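Local coordinates for protein putative isocitrate dehydrogenase, NAD-dependent (Methylococcus capsulatus, PDB 6LKY) that probably catalyses the NAD-dependent oxidative decarboxylation of isocitrate and binds NAD, at residues H128-K131 / K136-A139; D56-N61 / Q86-Y91; M211-Q216 / S234-G239; E117-L122 / S150-R155; P14-A19 / T278-A283. The protein carries 1 engineered substitution. All blocks are in the same frame, centred on the assembly; numbering follows the deposited sequence. Where two conformers were deposited one is given.

The chain opens interaction 5 with residues 14-19 and closes it only at 278-283, so this helix pair encloses all the others. Inside it, interaction 2 (56-61 / 86-91) closes first, tying helix 52-61 to the end of helix 80-87. Interaction 4 (117-122 / 150-155) follows, and interaction 1 is nested within it as the hairpin that projects between strand 111-117 and helix 147-163. Interaction 3 (211-216 / 234-239) closes last before 278, joining two helices at the subunit interface. No loops cross. Interactions 2 and 4 touch where Leu90 O meets Asn118 ND2 at 2.9 Å, probably a hydrogen bond. Interactions 1 and 3 both reach the second subunit.

Interaction 1. Residues H128-K131 / K136-A139; sequences HFIK and KIAA
Phe129 and the aliphatic part of Lys136 form the apolar centre on one face of the hairpin. Lys136 CE sits 3.6 Å from the centroid of the Phe129 ring, almost on its normal, a CH-pi contact that a long methylene chain is well suited to make. Ala139, small enough to sit beside the ring on the same face, has its CB 4.0 Å from Phe129 CD1. Ile130, on the other face with Ala138, touches Ile137 CG1 with its CG2 at 3.8 Å, and Ala138 CB lies near Ile130 CB. Farther out the ammonium of Lys136 remains over the Phe129 ring, NZ 4.1 Å from its centroid, as a cation-pi pair, while Lys131 runs alongside Lys136, pointing the same way. In the backbone, Ile130 N donates to Ala138 O (2.8 Å). Ile130 O is gripped twice: Ala138 N meets it on a lone pair, and Ile137 N, 2.9 Å away, comes nearly along the C=O axis. Two residues thus oppose one, a classic beta bulge. Strands 127-132 and 135-146 form this hairpin, Ala138 and Ala139 pair with an antiparallel strand of the second subunit, and Cys180 of the second subunit packs on Phe129, consistent with the intersubunit clasp of dimeric isocitrate dehydrogenases.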
# COMPACT_ATOMS: atom_id res chain seq x y z
N HIS A 128 -22.38 -4.95 3.54
CA HIS A 128 -23.59 -5.58 3.04
C HIS A 128 -23.57 -5.58 1.52
O HIS A 128 -22.88 -4.78 0.90
CB HIS A 128 -24.84 -4.86 3.55
CG HIS A 128 -24.84 -3.39 3.27
ND1 HIS A 128 -25.52 -2.83 2.21
CD2 HIS A 128 -24.27 -2.35 3.93
CE1 HIS A 128 -25.36 -1.52 2.22
NE2 HIS A 128 -24.60 -1.20 3.26
N PHE A 129 -24.33 -6.51 0.94
CA PHE A 129 -24.68 -6.44 -0.47
C PHE A 129 -25.94 -5.60 -0.64
O PHE A 129 -26.75 -5.48 0.27
CB PHE A 129 -24.92 -7.84 -1.07
CG PHE A 129 -23.73 -8.76 -1.00
CD1 PHE A 129 -22.64 -8.57 -1.85
CD2 PHE A 129 -23.71 -9.84 -0.11
CE1 PHE A 129 -21.53 -9.43 -1.80
CE2 PHE A 129 -22.62 -10.71 -0.07
CZ PHE A 129 -21.53 -10.50 -0.92
N ILE A 130 -26.07 -4.98 -1.81
CA ILE A 130 -27.33 -4.45 -2.30
C ILE A 130 -27.81 -5.40 -3.39
O ILE A 130 -27.15 -5.56 -4.44
CB ILE A 130 -27.20 -3.01 -2.82
CG1 ILE A 130 -26.95 -2.05 -1.66
CG2 ILE A 130 -28.47 -2.57 -3.52
CD1 ILE A 130 -25.56 -1.58 -1.58
N LYS A 131 -28.97 -6.00 -3.14
CA LYS A 131 -29.54 -7.07 -3.94
C LYS A 131 -30.95 -6.69 -4.35
O LYS A 131 -31.64 -5.96 -3.65
CB LYS A 131 -29.65 -8.38 -3.14
CG LYS A 131 -28.37 -8.94 -2.58
CD LYS A 131 -28.59 -10.35 -2.01
CE LYS A 131 -27.29 -10.94 -1.50
NZ LYS A 131 -27.43 -12.38 -1.15
N LYS A 136 -26.99 -9.67 -6.99
CA LYS A 136 -26.18 -8.65 -6.35
C LYS A 136 -25.89 -7.55 -7.35
O LYS A 136 -25.23 -7.78 -8.37
CB LYS A 136 -24.86 -9.23 -5.82
CG LYS A 136 -25.01 -10.21 -4.68
CD LYS A 136 -23.73 -10.99 -4.54
CE LYS A 136 -23.80 -12.04 -3.44
NZ LYS A 136 -22.58 -12.90 -3.51
N ILE A 137 -26.40 -6.35 -7.09
CA ILE A 137 -26.11 -5.24 -7.99
C ILE A 137 -25.00 -4.36 -7.46
O ILE A 137 -24.39 -3.62 -8.25
CB ILE A 137 -27.38 -4.41 -8.30
CG1 ILE A 137 -27.91 -3.74 -7.04
CG2 ILE A 137 -28.46 -5.28 -9.04
CD1 ILE A 137 -29.04 -2.70 -7.30
N ALA A 138 -24.74 -4.38 -6.14
CA ALA A 138 -23.68 -3.56 -5.57
C ALA A 138 -23.33 -4.11 -4.19
O ALA A 138 -23.96 -5.05 -3.71
CB ALA A 138 -24.10 -2.08 -5.49
N ALA A 139 -22.30 -3.53 -3.57
CA ALA A 139 -21.87 -3.90 -2.22
C ALA A 139 -21.28 -2.67 -1.54
O ALA A 139 -20.78 -1.76 -2.22
CB ALA A 139 -20.85 -5.04 -2.22

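Interaction 2. Residues D56-N61 / Q86-Y91; sequences DSIRAN and QALNLY. Engineered in segment 86-91: Leu88 (natural residue Phe).
Ile58 and Arg59 meet Leu88, an engineered residue that replaces the natural phenylalanine, in the apolar part of this contact. Ile58 CG2 presses on Leu88 CD1 at 3.5 Å, tighter than usual van der Waals packing, with the two side chains crossing at about a right angle. The other methyl of the fork, Leu88 CD2, rests against Arg59 CG, also at 3.5 Å. Ile58 can reach across because its CG2 branch points opposite the backbone N, while its CG1 branch lies beside that nitrogen (chi1 -58°). Ile58, branched and aliphatic, fits its buried place, and arginine fits the next position because its methylenes can pack while its charged end stays near solvent.

The polar part is mediated by water. Arg59 turns about its CG-CD bond (chi3 -101°), and Arg59 NH1 comes within 3.4 Å of Ala87 O, near the guanidinium plane but at too poor an angle for a hydrogen bond. A water makes the link instead, donating to Ala87 O (2.8 Å) and accepting a weak bond from Arg59 NH1.

The backbone supplies the third kind of interaction. Asn89 takes positive phi (57°), and its N bonds to Gln86 O at 3.2 Å. Leu90 then centres an inverse gamma turn that leads into strand 92-98.

Helix 52-61 is set against strand 2-7, where Ile58 touches Thr5, and the side chain of Ile58 lies about 7 Å from that of the NAD-binding Lys66. The ending of helix 80-87 is a Schellman motif, a common C-terminal helix cap.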
# COMPACT_ATOMS: atom_id res chain seq x y z
N ASP A 56 -11.52 -18.75 26.07
CA ASP A 56 -11.43 -18.88 27.52
C ASP A 56 -9.98 -19.05 27.96
O ASP A 56 -9.54 -18.43 28.94
CB ASP A 56 -12.28 -20.06 28.00
CG ASP A 56 -13.76 -19.88 27.71
OD1 ASP A 56 -14.18 -18.74 27.44
OD2 ASP A 56 -14.51 -20.89 27.76
N SER A 57 -9.22 -19.89 27.24
CA SER A 57 -7.82 -20.11 27.58
C SER A 57 -7.01 -18.83 27.47
O SER A 57 -6.18 -18.52 28.34
CB SER A 57 -7.24 -21.20 26.68
OG SER A 57 -5.82 -21.21 26.74
N ILE A 58 -7.22 -18.06 26.39
CA ILE A 58 -6.46 -16.82 26.24
C ILE A 58 -6.84 -15.82 27.33
O ILE A 58 -5.97 -15.14 27.89
CB ILE A 58 -6.62 -16.21 24.84
CG1 ILE A 58 -6.20 -17.21 23.76
CG2 ILE A 58 -5.77 -14.94 24.73
CD1 ILE A 58 -6.55 -16.79 22.35
N ARG A 59 -8.12 -15.73 27.66
CA ARG A 59 -8.50 -14.77 28.69
C ARG A 59 -8.03 -15.20 30.07
O ARG A 59 -7.83 -14.36 30.94
CB ARG A 59 -10.01 -14.55 28.68
CG ARG A 59 -10.43 -13.84 27.43
CD ARG A 59 -11.71 -13.09 27.61
NE ARG A 59 -12.83 -13.83 27.06
CZ ARG A 59 -13.66 -13.31 26.17
NH1 ARG A 59 -13.48 -12.07 25.76
NH2 ARG A 59 -14.67 -14.04 25.71
N ALA A 60 -7.85 -16.51 30.29
CA ALA A 60 -7.27 -16.97 31.54
C ALA A 60 -5.78 -16.66 31.60
O ALA A 60 -5.29 -16.10 32.58
CB ALA A 60 -7.52 -18.47 31.74
N ASN A 61 -5.04 -17.02 30.55
CA ASN A 61 -3.58 -16.91 30.57
C ASN A 61 -3.07 -15.50 30.29
O ASN A 61 -1.98 -15.15 30.77
CB ASN A 61 -2.96 -17.89 29.58
CG ASN A 61 -3.28 -19.33 29.91
OD1 ASN A 61 -3.61 -19.65 31.05
ND2 ASN A 61 -3.17 -20.21 28.91
N GLN A 86 -10.11 -8.17 18.49
CA GLN A 86 -11.23 -7.36 18.99
C GLN A 86 -11.81 -7.90 20.29
O GLN A 86 -12.13 -7.12 21.19
CB GLN A 86 -12.31 -7.25 17.92
CG GLN A 86 -11.83 -6.47 16.70
CD GLN A 86 -12.83 -6.47 15.56
OE1 GLN A 86 -13.73 -7.30 15.51
NE2 GLN A 86 -12.66 -5.56 14.63
N ALA A 87 -11.97 -9.22 20.39
CA ALA A 87 -12.52 -9.84 21.60
C ALA A 87 -11.61 -9.62 22.81
O ALA A 87 -12.10 -9.49 23.94
CB ALA A 87 -12.75 -11.33 21.37
N LEU A 88 -10.30 -9.54 22.58
CA LEU A 88 -9.35 -9.33 23.66
C LEU A 88 -8.91 -7.87 23.78
O LEU A 88 -8.03 -7.58 24.58
CB LEU A 88 -8.13 -10.22 23.46
CG LEU A 88 -8.48 -11.71 23.47
CD1 LEU A 88 -7.37 -12.52 22.80
CD2 LEU A 88 -8.70 -12.13 24.90
N ASN A 89 -9.50 -6.96 22.99
CA ASN A 89 -9.17 -5.53 23.05
C ASN A 89 -7.68 -5.28 22.82
O ASN A 89 -7.07 -4.43 23.47
CB ASN A 89 -9.62 -4.91 24.38
CG ASN A 89 -11.10 -5.11 24.65
OD1 ASN A 89 -11.92 -5.24 23.72
ND2 ASN A 89 -11.45 -5.16 25.93
N LEU A 90 -7.08 -6.01 21.87
CA LEU A 90 -5.66 -5.85 21.57
C LEU A 90 -5.52 -4.75 20.53
O LEU A 90 -5.33 -5.00 19.34
CB LEU A 90 -5.06 -7.18 21.10
CG LEU A 90 -5.45 -8.41 21.91
CD1 LEU A 90 -4.97 -9.70 21.24
CD2 LEU A 90 -4.88 -8.29 23.33
N TYR A 91 -5.62 -3.50 20.99
CA TYR A 91 -5.79 -2.39 20.07
C TYR A 91 -4.50 -1.94 19.39
O TYR A 91 -4.58 -1.26 18.36
CB TYR A 91 -6.46 -1.21 20.81
CG TYR A 91 -5.61 -0.58 21.88
CD1 TYR A 91 -4.70 0.42 21.58
CD2 TYR A 91 -5.71 -1.01 23.20
CE1 TYR A 91 -3.92 0.99 22.56
CE2 TYR A 91 -4.93 -0.44 24.19
CZ TYR A 91 -4.04 0.56 23.87
OH TYR A 91 -3.27 1.13 24.85
O HOH W 1 -14.75 -9.13 24.75

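Interaction 3. Residues M211-Q216 / S234-G239; sequences MQMVMQ and SDLAAG
Met213 and Val214 meet Leu236 and Ala237 entirely through aliphatic groups and a thioether chain; no ring, amide or other flat group has a face or an edge in the contact. Leu236 reaches across with CD2, which touches Met213 CB at 3.9 Å. Its CG is anti to the backbone N (chi1 -163°), an orientation that carries the isopropyl fork out toward the other helix. In one of its two conformers, Val214 CG1 lies 3.7 Å from the same Leu236 CD2, the two side chains crossing at about a right angle. Helices 206-215 and 227-240 run nearly parallel here, their segment axes 14° apart and 10.2 Å at closest approach, with strand 222-225 between them in the chain. Both also pack on the second subunit: Val214 touches Gly239 of that subunit, Met211 its Asp235, and Asp235 its Ala208, consistent with the four-helix bundle at the dimer interface in this family. The flexible chain of Met213 extends past Leu236 and bends at its sulfur (chi3 68°), so that Met213 CE lands 3.9 Å from Ala237 CB. A small alanine at that point allows the methyl to come close to the helix backbone. Leu112 on strand 111-117 touches both Met213 and Ala237, while the neighbouring Met211 touches a bound NAD.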
# COMPACT_ATOMS: atom_id res chain seq x y z
N MET A 211 5.52 5.37 -1.66
CA MET A 211 6.64 5.73 -2.53
C MET A 211 7.90 6.02 -1.71
O MET A 211 8.99 5.50 -2.00
CB MET A 211 6.26 6.95 -3.38
CG MET A 211 7.41 7.56 -4.21
SD MET A 211 8.48 8.64 -3.22
CE MET A 211 7.35 10.00 -2.80
N GLN A 212 7.75 6.79 -0.63
CA GLN A 212 8.89 7.17 0.20
C GLN A 212 9.49 5.95 0.89
O GLN A 212 10.72 5.85 1.02
CB GLN A 212 8.46 8.23 1.23
CG GLN A 212 8.35 9.65 0.63
CD GLN A 212 7.47 10.61 1.44
OE1 GLN A 212 7.23 10.40 2.63
NE2 GLN A 212 6.97 11.68 0.78
N MET A 213 8.65 5.00 1.29
CA MET A 213 9.17 3.79 1.93
C MET A 213 9.99 2.96 0.95
O MET A 213 11.02 2.40 1.34
CB MET A 213 8.03 2.96 2.50
CG MET A 213 7.42 3.57 3.74
SD MET A 213 6.18 2.49 4.50
CE MET A 213 7.28 1.17 5.06
N VAL A 214 9.57 2.87 -0.31
CA VAL A 214 10.41 2.07 -1.21
C VAL A 214 11.69 2.81 -1.62
O VAL A 214 12.70 2.17 -1.93
CB VAL A 214 9.66 1.57 -2.46
CG1 VAL A 214 8.52 0.64 -2.08
CG2 VAL A 214 9.18 2.72 -3.33
N MET A 215 11.68 4.15 -1.63
CA MET A 215 12.86 4.87 -2.11
C MET A 215 13.89 5.21 -1.03
O MET A 215 15.09 5.26 -1.32
CB MET A 215 12.44 6.16 -2.79
CG MET A 215 11.63 5.91 -4.02
SD MET A 215 11.29 7.40 -4.94
CE MET A 215 12.87 7.62 -5.77
N GLN A 216 13.46 5.42 0.19
CA GLN A 216 14.08 5.93 1.40
C GLN A 216 13.45 5.56 2.72
O GLN A 216 13.06 6.43 3.51
CB GLN A 216 14.23 7.42 1.24
CG GLN A 216 15.31 8.05 2.04
CD GLN A 216 15.54 9.42 1.58
OE1 GLN A 216 14.85 10.30 1.96
NE2 GLN A 216 16.89 9.63 1.25
N SER A 234 3.09 -2.34 6.69
CA SER A 234 3.97 -3.28 7.37
C SER A 234 4.37 -4.43 6.44
O SER A 234 5.49 -4.93 6.56
CB SER A 234 3.31 -3.79 8.66
OG SER A 234 2.16 -4.59 8.41
N ASP A 235 3.51 -4.82 5.48
CA ASP A 235 3.96 -5.82 4.51
C ASP A 235 4.96 -5.24 3.51
O ASP A 235 5.89 -5.93 3.08
CB ASP A 235 2.77 -6.42 3.77
CG ASP A 235 2.13 -7.55 4.54
OD1 ASP A 235 2.34 -7.60 5.77
OD2 ASP A 235 1.42 -8.37 3.91
N LEU A 236 4.76 -3.98 3.12
CA LEU A 236 5.77 -3.29 2.33
C LEU A 236 7.13 -3.31 3.05
O LEU A 236 8.17 -3.64 2.45
CB LEU A 236 5.29 -1.86 2.05
CG LEU A 236 5.87 -0.96 0.94
CD1 LEU A 236 5.07 0.34 0.83
CD2 LEU A 236 7.34 -0.64 1.18
N ALA A 237 7.14 -2.96 4.34
CA ALA A 237 8.38 -2.95 5.12
C ALA A 237 9.00 -4.34 5.20
O ALA A 237 10.22 -4.50 5.07
CB ALA A 237 8.09 -2.40 6.52
N ALA A 238 8.16 -5.36 5.40
CA ALA A 238 8.66 -6.73 5.40
C ALA A 238 9.39 -7.02 4.10
O ALA A 238 10.48 -7.59 4.10
CB ALA A 238 7.51 -7.72 5.59
N GLY A 239 8.79 -6.62 2.98
CA GLY A 239 9.47 -6.75 1.70
C GLY A 239 10.82 -6.07 1.71
O GLY A 239 11.81 -6.61 1.19

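Interaction 4. Residues E117-L122 / S150-R155; sequences ENTEGL and SERIIR
Glu117 begins the contact with its backbone and aliphatic carbons laid on Ile153: Ile153 CG1 is 3.6 Å from Glu117 N, and Ile153 CG2 is 3.9 Å from Glu117 CG, the side chains crossing at about a right angle. Bending at chi2 (-69°) folds the Glu117 carboxylate back over the loop that follows. There Glu117 OE1 accepts from Glu120 N at 2.8 Å on its syn lone pair. Glu117 OE2 takes Thr119 N (2.9 Å) from above the carboxylate plane and Thr119 OG1 on its syn lone pair, while a water bridges it to Arg152 NE. These bonds satisfy the amides of Thr119 and Glu120 in a loop that lacks regular structure, a task for which a carboxylate with two acceptors is well made. Replacing Glu117 with an alanine is likely to leave the amides of Thr119 and Glu120 without their carboxylate acceptor and the loop freer to move. Next, Thr119 OG1 receives a weak bond from Arg152 NH2 at 3.4 Å, at the guanidinium edge; the extended arginine chain spans the distance from the helix. Glu120 comes last, its OE2 joined by water to Ser150 OG, weakly on the serine side. The stronger partners of both side chains lie at Thr146: its OG1 bonds to Glu120 and its O to Ser150. The loop leaves strand 111-117 against the first turns of helix 147-163, with Asn118 tied to Leu90, Asn93 and Asn251, and Phe185 of helix 181-193 packing on the helix at Ser150, Ile153 and Ile154.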
# COMPACT_ATOMS: atom_id res chain seq x y z
N GLU A 117 -3.45 0.58 14.37
CA GLU A 117 -4.72 0.41 15.05
C GLU A 117 -5.32 -0.93 14.66
O GLU A 117 -5.39 -1.28 13.48
CB GLU A 117 -5.67 1.55 14.70
CG GLU A 117 -6.80 1.76 15.72
CD GLU A 117 -7.82 0.62 15.72
OE1 GLU A 117 -8.23 0.19 14.61
OE2 GLU A 117 -8.20 0.16 16.82
N ASN A 118 -5.77 -1.68 15.65
CA ASN A 118 -5.97 -3.11 15.49
C ASN A 118 -7.41 -3.55 15.65
O ASN A 118 -7.69 -4.74 15.50
CB ASN A 118 -5.10 -3.85 16.52
CG ASN A 118 -4.49 -5.13 15.98
OD1 ASN A 118 -4.34 -5.32 14.77
ND2 ASN A 118 -4.09 -6.02 16.89
N THR A 119 -8.34 -2.63 15.94
CA THR A 119 -9.69 -3.04 16.30
C THR A 119 -10.80 -2.44 15.45
O THR A 119 -11.92 -2.94 15.52
CB THR A 119 -9.99 -2.71 17.77
OG1 THR A 119 -9.89 -1.30 17.98
CG2 THR A 119 -9.03 -3.43 18.71
N GLU A 120 -10.56 -1.37 14.68
CA GLU A 120 -11.67 -0.77 13.93
C GLU A 120 -11.26 -0.40 12.50
O GLU A 120 -10.60 -1.21 11.82
CB GLU A 120 -12.21 0.45 14.71
CG GLU A 120 -11.14 1.46 15.16
CD GLU A 120 -11.70 2.64 15.97
OE1 GLU A 120 -12.69 2.45 16.72
OE2 GLU A 120 -11.14 3.77 15.87
N GLY A 121 -11.63 0.78 12.01
CA GLY A 121 -11.35 1.12 10.62
C GLY A 121 -12.11 0.20 9.67
O GLY A 121 -13.28 -0.14 9.91
N LEU A 122 -11.44 -0.24 8.61
CA LEU A 122 -12.10 -1.13 7.65
C LEU A 122 -12.17 -2.58 8.13
O LEU A 122 -12.65 -3.45 7.39
CB LEU A 122 -11.40 -1.07 6.29
CG LEU A 122 -11.72 0.13 5.39
CD1 LEU A 122 -10.63 0.34 4.38
CD2 LEU A 122 -13.04 -0.03 4.67
N SER A 150 -8.82 6.14 18.25
CA SER A 150 -7.71 6.92 17.70
C SER A 150 -6.80 7.44 18.81
O SER A 150 -5.57 7.38 18.69
CB SER A 150 -8.26 8.09 16.88
OG SER A 150 -9.23 7.64 15.97
N GLU A 151 -7.40 7.99 19.87
CA GLU A 151 -6.62 8.50 20.99
C GLU A 151 -5.69 7.43 21.54
O GLU A 151 -4.50 7.67 21.77
CB GLU A 151 -7.55 9.00 22.10
CG GLU A 151 -8.11 10.39 21.84
CD GLU A 151 -9.21 10.74 22.82
OE1 GLU A 151 -9.43 9.93 23.74
OE2 GLU A 151 -9.86 11.80 22.66
N ARG A 152 -6.23 6.23 21.78
CA ARG A 152 -5.40 5.24 22.44
C ARG A 152 -4.30 4.72 21.51
O ARG A 152 -3.16 4.53 21.97
CB ARG A 152 -6.27 4.10 23.00
CG ARG A 152 -7.03 3.26 21.98
CD ARG A 152 -7.84 2.16 22.70
NE ARG A 152 -8.61 1.35 21.76
CZ ARG A 152 -9.44 0.38 22.13
NH1 ARG A 152 -9.61 0.10 23.42
NH2 ARG A 152 -10.10 -0.32 21.22
N ILE A 153 -4.58 4.55 20.21
CA ILE A 153 -3.49 4.06 19.34
C ILE A 153 -2.41 5.13 19.16
O ILE A 153 -1.21 4.81 19.12
CB ILE A 153 -4.02 3.52 17.99
CG1 ILE A 153 -2.92 2.71 17.28
CG2 ILE A 153 -4.48 4.63 17.04
CD1 ILE A 153 -2.49 1.46 18.05
N ILE A 154 -2.80 6.40 19.08
CA ILE A 154 -1.77 7.43 18.85
C ILE A 154 -0.95 7.66 20.12
O ILE A 154 0.28 7.82 20.06
CB ILE A 154 -2.41 8.72 18.31
CG1 ILE A 154 -2.97 8.49 16.89
CG2 ILE A 154 -1.37 9.87 18.32
CD1 ILE A 154 -4.16 9.40 16.51
N ARG A 155 -1.61 7.67 21.29
CA ARG A 155 -0.84 7.73 22.53
C ARG A 155 0.08 6.52 22.66
O ARG A 155 1.22 6.65 23.11
CB ARG A 155 -1.76 7.82 23.75
CG ARG A 155 -2.50 9.13 23.86
CD ARG A 155 -2.86 9.46 25.29
NE ARG A 155 -3.28 10.85 25.41
CZ ARG A 155 -4.55 11.23 25.39
NH1 ARG A 155 -5.51 10.32 25.30
NH2 ARG A 155 -4.86 12.52 25.49
O HOH W 2 -7.55 1.71 19.09
O HOH W 3 -8.85 4.55 14.69

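Interaction 5. Residues P14-A19 / T278-A283; sequences PSIVDA and TAMIMA
Met280 lies across Ile16 and Val17, joining two helices of the alpha/beta fold, 13-26 near the N terminus and 278-290 toward the C-terminal end. The contact is buried and apolar. Starting at CB, Met280 meets the flank of Ile16, whose CG1 is 4.1 Å away, the two side chains crossing at about a right angle. Met280 CG swings away from its own backbone nitrogen (chi1 -157°) and comes over the other helix, 3.8 Å from Ile16 O and 3.9 Å from Val17 CA. A bend at chi2 (71°) then turns the sulfur against both aliphatic residues. An unbranched thioether suits this place because it can follow the surface of the helix, while the beta-branched Ile16 and Val17 offer it firm walls. With an alanine at Ile16, the loss of CG1 and CD1 would probably open a gap beside Met280 CB and SD and let the methionine chain shift. The site is close: the side chain of Ile16 is about 5 Å from a bound NAD, and that of Met280 about 5 Å from the NAD-binding Glu260. Met280 SD, the last atom to touch, stands 3.9 Å from Val17 CG2 and 4.2 Å from Ile16 CD1.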
# COMPACT_ATOMS: atom_id res chain seq x y z
N PRO A 14 1.86 -24.92 11.82
CA PRO A 14 2.39 -25.93 12.77
C PRO A 14 3.90 -26.13 12.69
O PRO A 14 4.55 -26.23 13.74
CB PRO A 14 1.61 -27.19 12.41
CG PRO A 14 0.29 -26.67 11.92
CD PRO A 14 0.66 -25.42 11.13
N SER A 15 4.49 -26.17 11.49
CA SER A 15 5.93 -26.37 11.41
C SER A 15 6.68 -25.20 12.04
O SER A 15 7.50 -25.39 12.94
CB SER A 15 6.38 -26.60 9.96
OG SER A 15 6.09 -25.50 9.13
N ILE A 16 6.38 -23.97 11.60
CA ILE A 16 7.13 -22.82 12.09
C ILE A 16 6.88 -22.62 13.59
O ILE A 16 7.81 -22.33 14.34
CB ILE A 16 6.79 -21.57 11.26
CG1 ILE A 16 5.33 -21.15 11.47
CG2 ILE A 16 7.09 -21.84 9.80
CD1 ILE A 16 4.96 -19.88 10.74
N VAL A 17 5.65 -22.84 14.05
CA VAL A 17 5.38 -22.72 15.48
C VAL A 17 6.19 -23.78 16.22
O VAL A 17 6.80 -23.50 17.27
CB VAL A 17 3.87 -22.85 15.76
CG1 VAL A 17 3.60 -23.09 17.25
CG2 VAL A 17 3.11 -21.62 15.26
N ASP A 18 6.26 -24.99 15.65
CA ASP A 18 7.10 -26.01 16.25
C ASP A 18 8.52 -25.49 16.38
O ASP A 18 9.09 -25.45 17.48
CB ASP A 18 7.04 -27.29 15.41
CG ASP A 18 7.72 -28.46 16.10
OD1 ASP A 18 7.23 -28.91 17.16
OD2 ASP A 18 8.76 -28.93 15.59
N ALA A 19 9.07 -24.96 15.27
CA ALA A 19 10.41 -24.41 15.30
C ALA A 19 10.53 -23.39 16.42
O ALA A 19 11.43 -23.47 17.27
CB ALA A 19 10.76 -23.79 13.95
N THR A 278 11.85 -17.76 10.71
CA THR A 278 12.39 -16.58 11.37
C THR A 278 11.29 -15.71 11.96
O THR A 278 11.39 -15.27 13.11
CB THR A 278 13.22 -15.77 10.38
OG1 THR A 278 14.25 -16.60 9.84
CG2 THR A 278 13.81 -14.53 11.05
N ALA A 279 10.24 -15.44 11.18
CA ALA A 279 9.16 -14.57 11.66
C ALA A 279 8.54 -15.11 12.93
O ALA A 279 8.35 -14.38 13.91
CB ALA A 279 8.11 -14.39 10.57
N MET A 280 8.23 -16.41 12.96
CA MET A 280 7.64 -17.00 14.16
C MET A 280 8.61 -16.96 15.33
O MET A 280 8.22 -16.70 16.47
CB MET A 280 7.20 -18.44 13.88
CG MET A 280 6.12 -18.92 14.85
SD MET A 280 4.54 -18.09 14.51
CE MET A 280 4.07 -17.55 16.16
N ILE A 281 9.90 -17.19 15.05
CA ILE A 281 10.90 -17.15 16.11
C ILE A 281 11.03 -15.74 16.68
O ILE A 281 11.10 -15.56 17.90
CB ILE A 281 12.23 -17.72 15.57
CG1 ILE A 281 12.09 -19.23 15.37
CG2 ILE A 281 13.36 -17.47 16.52
CD1 ILE A 281 12.95 -19.81 14.25
N MET A 282 11.01 -14.71 15.82
CA MET A 282 11.04 -13.32 16.27
C MET A 282 9.78 -12.96 17.05
O MET A 282 9.84 -12.19 18.01
CB MET A 282 11.22 -12.37 15.09
CG MET A 282 12.57 -12.42 14.38
SD MET A 282 13.99 -12.10 15.48
CE MET A 282 13.79 -10.33 15.73
N ALA A 283 8.63 -13.52 16.65
CA ALA A 283 7.43 -13.34 17.46
C ALA A 283 7.64 -13.90 18.86
O ALA A 283 7.24 -13.29 19.86
CB ALA A 283 6.22 -14.00 16.79